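Local structure of intergenic-region protein (Escherichia coli CFT073, 2WJ9) at the interface of chains A and B. The protein is an antirestriction protein, ArdB, that probably protects incoming DNA by inhibiting host restriction enzymes. Coordinates in Å, arbitrary orientation; residue numbers count along the deposited sequence, not the author numbering. Chains: chain A/B, Intergenic-region protein.

The interface of chains A and B. Residues chain A 38, 40-42; chain B 160, 164, 177, 180.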
# COMPACT_ATOMS: atom_id res chain seq x y z
N ALA A 38 -2.40 7.43 6.33
CA ALA A 38 -2.09 6.04 6.73
C ALA A 38 -1.05 6.03 7.83
O ALA A 38 0.15 6.15 7.55
CB ALA A 38 -1.58 5.25 5.51
N GLU A 40 -0.13 3.56 9.98
CA GLU A 40 0.55 2.30 10.29
C GLU A 40 1.94 2.24 9.66
O GLU A 40 2.13 2.68 8.52
CB GLU A 40 -0.31 1.08 9.91
CG GLU A 40 -0.51 0.84 8.41
CD GLU A 40 -1.73 1.53 7.83
OE1 GLU A 40 -2.26 1.01 6.82
OE2 GLU A 40 -2.14 2.59 8.34
N THR A 41 2.90 1.71 10.41
CA THR A 41 4.28 1.56 9.95
C THR A 41 4.62 0.07 9.85
O THR A 41 4.61 -0.51 8.76
CB THR A 41 5.28 2.27 10.89
OG1 THR A 41 5.19 1.71 12.21
CG2 THR A 41 4.98 3.76 10.95
N GLY A 42 4.88 -0.56 10.99
CA GLY A 42 5.10 -2.00 11.03
C GLY A 42 3.80 -2.76 10.85
O GLY A 42 2.76 -2.18 10.50
N TYR B 160 3.48 5.78 -0.39
CA TYR B 160 3.84 5.27 0.93
C TYR B 160 3.70 3.74 1.03
O TYR B 160 4.64 3.06 1.46
CB TYR B 160 3.00 5.93 2.03
CG TYR B 160 3.31 5.39 3.42
CD1 TYR B 160 4.53 5.65 4.01
CD2 TYR B 160 2.39 4.60 4.11
CE1 TYR B 160 4.84 5.15 5.27
CE2 TYR B 160 2.69 4.10 5.39
CZ TYR B 160 3.93 4.38 5.96
OH TYR B 160 4.24 3.89 7.23
N ARG B 164 6.77 1.15 1.47
CA ARG B 164 6.65 0.34 2.68
C ARG B 164 6.82 -1.15 2.37
O ARG B 164 7.50 -1.85 3.09
CB ARG B 164 5.30 0.61 3.39
CG ARG B 164 5.00 -0.26 4.63
CD ARG B 164 3.66 0.21 5.23
NE ARG B 164 3.11 -0.61 6.31
CZ ARG B 164 2.11 -1.49 6.21
NH1 ARG B 164 1.51 -1.73 5.05
NH2 ARG B 164 1.69 -2.13 7.29
N MET B 177 12.00 -0.09 10.26
CA MET B 177 10.71 -0.05 10.95
C MET B 177 10.87 0.49 12.37
O MET B 177 9.95 1.11 12.90
CB MET B 177 10.06 -1.43 10.99
CG MET B 177 9.57 -1.89 9.63
SD MET B 177 8.18 -0.87 9.05
CE MET B 177 8.42 -0.96 7.30
N ILE B 180 11.14 4.49 12.13
CA ILE B 180 9.91 5.17 11.71
C ILE B 180 8.70 4.86 12.60
O ILE B 180 7.62 5.41 12.37
CB ILE B 180 9.53 4.87 10.23
CG1 ILE B 180 9.11 3.41 10.03
CG2 ILE B 180 10.69 5.21 9.31
CD1 ILE B 180 8.41 3.16 8.71
O HOH W 1 7.35 0.39 13.04
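Two flat groups of chain B, the ring of B:Tyr160 and the guanidinium of B:Arg164, meet the A:Ala38 to A:Gly42 loop mainly through their edges. The carbonyl oxygen of A:Glu40 lies in the plane of the phenol ring, at its rim, and accepts a hydrogen bond from the hydroxyl OH of B:Tyr160 at 2.8 Å. That donor reaches the oxygen at a C=O...O angle of 135°. On the guanidinium, CG of A:Glu40 covers one face near its rim, 3.9 Å from NH2 of B:Arg164, while the edge is turned to the backbone that follows. NE of B:Arg164 donates to A:Thr41 O over 2.9 Å in a nearly straight bond, 169° at the hydrogen, and NH2 adds a weak one to A:Gly42 O. An extended side chain, with CG anti to the backbone N (chi1 176°), carries this edge out from its helix. The carboxylate of A:Glu40 stands almost perpendicular to the guanidinium, and its OE1 remains 5.0 Å from B:Arg164 NH1, so any attraction is at most long-range.

A:Thr41 is held on its other sides as well. Its CB packs on CD1 of B:Ile180 at 3.9 Å, and CG2 faces the B:Ile180 carbonyl oxygen. The hydroxyl OG1 is linked by water 1 to B:Met177 O, and the sulfur SD of B:Met177 lies 3.8 Å from A:Gly42 CA. The direct hydrogen bonds thus end on main-chain carbonyls of chain A, while the A:Thr41 side chain adds packing and a water bridge. The patch sets an N-terminal loop of one chain on helices 154-168 and 173-180 of the other, and two-fold symmetry repeats it with the chains exchanged. An interchain disulfide between Cys37, beside this loop, and Cys149 supports a genuine dimer.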